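Local coordinates for chalcone-flavanone isomerase family protein (Arabidopsis thaliana, PDB 4DOO) that binds fatty acids, with a preference for saturated ones, in the plastid, on a chalcone-isomerase fold, and may take part in alpha-linolenic acid metabolism, at residues A[74-77]-A[78-82]; A[193-196]-A[197-201]. All blocks are in the same frame, centred on the assembly; numbering follows the deposited sequence.

In the fold
Interaction 1 lies on helix 76-82 and the residues leading into it, interaction 2 on helix 189-202, and the two helices pack against each other with the centres of the contacts about 12 Å apart. Atoms of the two meet directly: L80 CD1 lies 3.8 Å from F195 CE1 and also 3.8 Å from A199 CB, while F76 CE2 comes within 3.6 Å of L196 O. The leucine of interaction 1 thus fits against the apolar side of interaction 2. Neither contact belongs to the lauric acid pockets or the potassium site; the side chain of M81 is about 13 Å from a bound lauric acid. Both are structural packing within the chalcone-isomerase fold.

Interaction 1 of 2, residues A[74-77]-A[78-82]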
ATOM      1  N   LYS A  74       3.938  -7.832  18.910  1.00 15.57           N
ATOM      2  CA  LYS A  74       3.446  -6.497  18.597  1.00 16.69           C
ATOM      3  C   LYS A  74       4.392  -5.746  17.672  1.00 13.63           C
ATOM      4  O   LYS A  74       3.975  -4.863  16.934  1.00 15.88           O
ATOM      5  CB  LYS A  74       3.232  -5.697  19.889  1.00 19.11           C
ATOM      6  CG  LYS A  74       2.059  -6.200  20.718  1.00 27.25           C
ATOM      7  CD  LYS A  74       1.793  -5.308  21.924  1.00 37.76           C
ATOM      8  CE  LYS A  74       0.527  -5.745  22.651  1.00 41.35           C
ATOM      9  NZ  LYS A  74       0.222  -4.875  23.819  1.00 48.10           N
ATOM     10  N   SER A  75       5.666  -6.114  17.703  1.00 15.33           N
ATOM     11  CA  SER A  75       6.679  -5.466  16.874  1.00 15.16           C
ATOM     12  C   SER A  75       6.693  -5.901  15.405  1.00 14.78           C
ATOM     13  O   SER A  75       7.301  -5.232  14.569  1.00 14.38           O
ATOM     14  CB  SER A  75       8.063  -5.740  17.463  1.00 18.46           C
ATOM     15  OG  SER A  75       8.322  -7.138  17.460  1.00 22.80           O
ATOM     16  N   PHE A  76       6.033  -7.012  15.093  1.00 14.51           N
ATOM     17  CA  PHE A  76       6.038  -7.544  13.726  1.00 12.62           C
ATOM     18  C   PHE A  76       5.653  -6.546  12.645  1.00 13.42           C
ATOM     19  O   PHE A  76       6.380  -6.378  11.666  1.00 12.96           O
ATOM     20  CB  PHE A  76       5.135  -8.780  13.639  1.00 14.00           C
ATOM     21  CG  PHE A  76       5.206  -9.499  12.314  1.00 13.52           C
ATOM     22  CD1 PHE A  76       6.432  -9.875  11.773  1.00 13.71           C
ATOM     23  CD2 PHE A  76       4.044  -9.837  11.628  1.00 12.06           C
ATOM     24  CE1 PHE A  76       6.501 -10.578  10.569  1.00 12.72           C
ATOM     25  CE2 PHE A  76       4.100 -10.539  10.424  1.00 15.14           C
ATOM     26  CZ  PHE A  76       5.327 -10.911   9.895  1.00 15.26           C
ATOM     27  N   MET A  77       4.514  -5.885  12.825  1.00 12.84           N
ATOM     28  CA  MET A  77       4.042  -4.920  11.843  1.00 16.67           C
ATOM     29  C   MET A  77       5.078  -3.836  11.537  1.00 14.65           C
ATOM     30  O   MET A  77       5.385  -3.581  10.373  1.00 16.26           O
ATOM     31  CB  MET A  77       2.730  -4.290  12.325  1.00 16.33           C
ATOM     32  CG  MET A  77       2.155  -3.239  11.380  1.00 24.91           C
ATOM     33  SD  MET A  77       0.490  -2.728  11.850  1.00 29.18           S
ATOM     34  CE  MET A  77       0.821  -1.681  13.248  1.00 29.16           C
ATOM     35  N   ASP A  78       5.629  -3.209  12.570  1.00 16.59           N
ATOM     36  CA  ASP A  78       6.621  -2.155  12.348  1.00 16.44           C
ATOM     37  C   ASP A  78       7.924  -2.711  11.772  1.00 17.84           C
ATOM     38  O   ASP A  78       8.599  -2.038  10.991  1.00 17.00           O
ATOM     39  CB  ASP A  78       6.926  -1.405  13.646  1.00 15.39           C
ATOM     40  CG  ASP A  78       7.614  -0.076  13.396  1.00 22.91           C
ATOM     41  OD1 ASP A  78       6.912   0.888  13.030  1.00 25.84           O
ATOM     42  OD2 ASP A  78       8.850   0.006  13.547  1.00 23.91           O
ATOM     43  N   ASP A  79       8.288  -3.931  12.155  1.00 16.46           N
ATOM     44  CA  ASP A  79       9.518  -4.523  11.634  1.00 15.38           C
ATOM     45  C   ASP A  79       9.399  -4.737  10.123  1.00 16.95           C
ATOM     46  O   ASP A  79      10.357  -4.496   9.379  1.00 15.36           O
ATOM     47  CB  ASP A  79       9.839  -5.858  12.323  1.00 14.38           C
ATOM     48  CG  ASP A  79      10.406  -5.682  13.729  1.00 24.26           C
ATOM     49  OD1 ASP A  79      11.026  -4.633  14.009  1.00 22.94           O
ATOM     50  OD2 ASP A  79      10.249  -6.606  14.552  1.00 22.24           O
ATOM     51  N   LEU A  80       8.227  -5.185   9.675  1.00 15.23           N
ATOM     52  CA  LEU A  80       7.985  -5.412   8.250  1.00 19.15           C
ATOM     53  C   LEU A  80       8.060  -4.114   7.457  1.00 19.79           C
ATOM     54  O   LEU A  80       8.737  -4.045   6.431  1.00 22.15           O
ATOM     55  CB  LEU A  80       6.605  -6.034   8.016  1.00 17.85           C
ATOM     56  CG  LEU A  80       6.409  -7.528   8.264  1.00 20.01           C
ATOM     57  CD1 LEU A  80       4.930  -7.872   8.084  1.00 19.42           C
ATOM     58  CD2 LEU A  80       7.274  -8.336   7.294  1.00 18.36           C
ATOM     59  N   MET A  81       7.356  -3.092   7.935  1.00 18.08           N
ATOM     60  CA  MET A  81       7.324  -1.799   7.263  1.00 20.77           C
ATOM     61  C   MET A  81       8.675  -1.103   7.173  1.00 22.23           C
ATOM     62  O   MET A  81       8.957  -0.425   6.190  1.00 24.03           O
ATOM     63  CB  MET A  81       6.328  -0.856   7.949  1.00 23.02           C
ATOM     64  CG  MET A  81       4.892  -0.981   7.460  1.00 30.65           C
ATOM     65  SD  MET A  81       3.817   0.380   8.002  1.00 38.02           S
ATOM     66  CE  MET A  81       4.507   1.745   7.061  1.00 36.22           C
ATOM     67  N   GLU A  82       9.509  -1.268   8.193  1.00 21.23           N
ATOM     68  CA  GLU A  82      10.813  -0.620   8.208  1.00 24.64           C
ATOM     69  C   GLU A  82      11.900  -1.400   7.469  1.00 23.35           C
ATOM     70  O   GLU A  82      12.917  -0.837   7.073  1.00 22.12           O
ATOM     71  CB  GLU A  82      11.237  -0.353   9.658  1.00 31.34           C
ATOM     72  CG  GLU A  82      12.671   0.132   9.815  1.00 43.90           C
ATOM     73  CD  GLU A  82      12.891   0.924  11.095  1.00 51.66           C
ATOM     74  OE1 GLU A  82      12.221   0.630  12.106  1.00 55.13           O
ATOM     75  OE2 GLU A  82      13.747   1.836  11.088  1.00 56.32           O
TER
HETATM   76  O   HOH W   1       4.424  -3.074  15.279  1.00 17.12           O
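F76 and L80, four residues apart on helix 76-82, carry the apolar side of this turn. L80 CD1 sits over one face of the F76 ring, 3.8 Å from its centroid and 23° off the normal, a CH-pi contact displaced toward the ring's rim. The phenyl group reaches this place because CG of F76 is anti to its backbone N (chi1 -173°), whereas CG of L80 lies beside its own N, and the two side chains meet at a slant. L80 also touches F195 and A199 of helix 189-202, and F76 rests on A200, so this side faces that helix. With an alanine in place of F76, L80 CD1 would probably lose the ring face it lies over, and a gap would open next to A200.

The polar side is built differently. D79 CB and carboxylate lie back beside the S75 carbonyl, whose O accepts the D79 N-H at 2.9 Å, with a C=O...N angle of 166°. S75 OG and D79 OD2 do not bond to each other; each hydrogen-bonds instead to Y62 OH, which bridges them. D78 N donates to a water at 3.0 Å, and D78 OD1 forms a salt bridge with R175. Separately, M77 O accepts from M81 N at 3.2 Å, and the M81 side chain packs on helix 171-182. The chemistry therefore runs in three directions: dispersion and CH-pi contact toward helix 189-202, hydrogen bonds tying S75 and D79 to Y62, and the D78-R175 salt bridge with M81 packing toward helix 171-182.

Interaction 2 of 2, residues A[193-196]-A[197-201]; sequences EDFL and DNAAS
D197 and N198 both fold back over the preceding turn, their side chains lying beside the carbonyls of E193 and D194. Each has CG beside its own backbone N and anti to the carbonyl carbon (chi1 -75° and -64°), which brings D197 CG to 3.1 Å from E193 O, while N198 ND2 extends alongside D194 O and gives its hydrogen bond to L25 O of strand 22-33. The two carbonyls are engaged by the backbone: D197 N donates to E193 O at 2.9 Å and N198 N to D194 O, the second with an N-H...O angle of 164°.

A water donates to D194 OD2 at 3.0 Å and to D197 OD2 at 2.8 Å, bridging two carboxylates, the two OD2 atoms being 4.6 Å apart. R71 of helix 67-71 makes salt bridges with E193 OE1 and D197 OD1, and would be expected to ease the repulsion between those two carboxylates.

This is one stretch of the amphipathic helix 189-202, the last helix of this chalcone-isomerase-like chain, which touches strand 22-33, helix 67-71 and helix 76-82 through its apolar residues. F195 presents its ring obliquely to A199 CB, with CE1 4.4 Å away, a loose approach, and L196 CD2 lies at the ring edge, in its plane. F195 and A199 both touch L25, while L196 and A200 meet R71, and A200 N donates to L196 O at 3.0 Å.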
ATOM      1  N   GLU A 193      -5.072  -7.192   8.633  1.00 15.21           N
ATOM      2  CA  GLU A 193      -4.984  -8.435   9.383  1.00 16.13           C
ATOM      3  C   GLU A 193      -4.602  -9.595   8.470  1.00 17.44           C
ATOM      4  O   GLU A 193      -3.774 -10.432   8.835  1.00 15.50           O
ATOM      5  CB  GLU A 193      -6.308  -8.713  10.098  1.00 17.79           C
ATOM      6  CG  GLU A 193      -6.643  -7.653  11.145  1.00 22.04           C
ATOM      7  CD  GLU A 193      -5.564  -7.530  12.215  1.00 26.67           C
ATOM      8  OE1 GLU A 193      -5.411  -8.476  13.021  1.00 23.85           O
ATOM      9  OE2 GLU A 193      -4.860  -6.496  12.244  1.00 22.80           O
ATOM     10  N   ASP A 194      -5.201  -9.641   7.284  1.00 14.62           N
ATOM     11  CA  ASP A 194      -4.887 -10.691   6.325  1.00 14.98           C
ATOM     12  C   ASP A 194      -3.436 -10.551   5.890  1.00 13.68           C
ATOM     13  O   ASP A 194      -2.732 -11.542   5.739  1.00 13.62           O
ATOM     14  CB  ASP A 194      -5.799 -10.601   5.095  1.00 18.02           C
ATOM     15  CG  ASP A 194      -7.216 -11.058   5.384  1.00 25.29           C
ATOM     16  OD1 ASP A 194      -8.096 -10.878   4.509  1.00 24.08           O
ATOM     17  OD2 ASP A 194      -7.448 -11.603   6.486  1.00 27.15           O
ATOM     18  N   PHE A 195      -2.990  -9.315   5.686  1.00 12.01           N
ATOM     19  CA  PHE A 195      -1.618  -9.085   5.257  1.00 12.96           C
ATOM     20  C   PHE A 195      -0.623  -9.609   6.285  1.00 12.29           C
ATOM     21  O   PHE A 195       0.327 -10.306   5.933  1.00 12.84           O
ATOM     22  CB  PHE A 195      -1.375  -7.586   5.006  1.00 12.94           C
ATOM     23  CG  PHE A 195       0.075  -7.231   4.798  1.00 16.23           C
ATOM     24  CD1 PHE A 195       0.901  -6.953   5.885  1.00 21.11           C
ATOM     25  CD2 PHE A 195       0.621  -7.194   3.520  1.00 16.99           C
ATOM     26  CE1 PHE A 195       2.252  -6.645   5.700  1.00 19.94           C
ATOM     27  CE2 PHE A 195       1.971  -6.887   3.328  1.00 18.29           C
ATOM     28  CZ  PHE A 195       2.783  -6.612   4.420  1.00 21.83           C
ATOM     29  N   LEU A 196      -0.846  -9.270   7.551  1.00 11.68           N
ATOM     30  CA  LEU A 196       0.040  -9.695   8.626  1.00 13.92           C
ATOM     31  C   LEU A 196      -0.021 -11.208   8.836  1.00 13.03           C
ATOM     32  O   LEU A 196       1.004 -11.849   9.085  1.00 11.00           O
ATOM     33  CB  LEU A 196      -0.320  -8.958   9.917  1.00 13.24           C
ATOM     34  CG  LEU A 196      -0.107  -7.439   9.860  1.00 12.76           C
ATOM     35  CD1 LEU A 196      -0.616  -6.788  11.156  1.00 12.66           C
ATOM     36  CD2 LEU A 196       1.374  -7.146   9.658  1.00 13.85           C
ATOM     37  N   ASP A 197      -1.219 -11.776   8.729  1.00 13.55           N
ATOM     38  CA  ASP A 197      -1.383 -13.218   8.883  1.00 15.85           C
ATOM     39  C   ASP A 197      -0.610 -13.939   7.785  1.00 14.66           C
ATOM     40  O   ASP A 197       0.130 -14.882   8.057  1.00 14.85           O
ATOM     41  CB  ASP A 197      -2.858 -13.639   8.787  1.00 17.38           C
ATOM     42  CG  ASP A 197      -3.665 -13.305  10.038  1.00 23.14           C
ATOM     43  OD1 ASP A 197      -3.067 -13.068  11.108  1.00 20.46           O
ATOM     44  OD2 ASP A 197      -4.914 -13.301   9.951  1.00 23.33           O
ATOM     45  N   ASN A 198      -0.775 -13.491   6.541  1.00 13.88           N
ATOM     46  CA  ASN A 198      -0.103 -14.138   5.422  1.00 14.63           C
ATOM     47  C   ASN A 198       1.388 -13.835   5.341  1.00 14.41           C
ATOM     48  O   ASN A 198       2.164 -14.660   4.855  1.00 12.79           O
ATOM     49  CB  ASN A 198      -0.807 -13.791   4.098  1.00 14.46           C
ATOM     50  CG  ASN A 198      -2.232 -14.328   4.044  1.00 20.78           C
ATOM     51  OD1 ASN A 198      -2.494 -15.456   4.479  1.00 18.70           O
ATOM     52  ND2 ASN A 198      -3.157 -13.532   3.510  1.00 15.10           N
ATOM     53  N   ALA A 199       1.794 -12.660   5.817  1.00 12.06           N
ATOM     54  CA  ALA A 199       3.213 -12.310   5.808  1.00 12.79           C
ATOM     55  C   ALA A 199       3.919 -13.221   6.810  1.00 13.20           C
ATOM     56  O   ALA A 199       5.049 -13.657   6.585  1.00 13.73           O
ATOM     57  CB  ALA A 199       3.412 -10.835   6.205  1.00  9.70           C
ATOM     58  N   ALA A 200       3.236 -13.511   7.913  1.00 12.41           N
ATOM     59  CA  ALA A 200       3.789 -14.370   8.956  1.00 14.74           C
ATOM     60  C   ALA A 200       3.922 -15.808   8.460  1.00 15.50           C
ATOM     61  O   ALA A 200       4.831 -16.533   8.865  1.00 15.53           O
ATOM     62  CB  ALA A 200       2.898 -14.327  10.195  1.00 15.76           C
ATOM     63  N   SER A 201       3.017 -16.211   7.574  1.00 15.44           N
ATOM     64  CA  SER A 201       3.020 -17.566   7.028  1.00 16.52           C
ATOM     65  C   SER A 201       3.954 -17.725   5.834  1.00 17.12           C
ATOM     66  O   SER A 201       4.490 -18.805   5.594  1.00 14.96           O
ATOM     67  CB  SER A 201       1.605 -17.963   6.587  1.00 18.82           C
ATOM     68  OG  SER A 201       0.678 -17.876   7.652  1.00 27.61           O
TER
HETATM   69  O   HOH W   2      -6.249 -14.059   7.610  1.00 25.33           O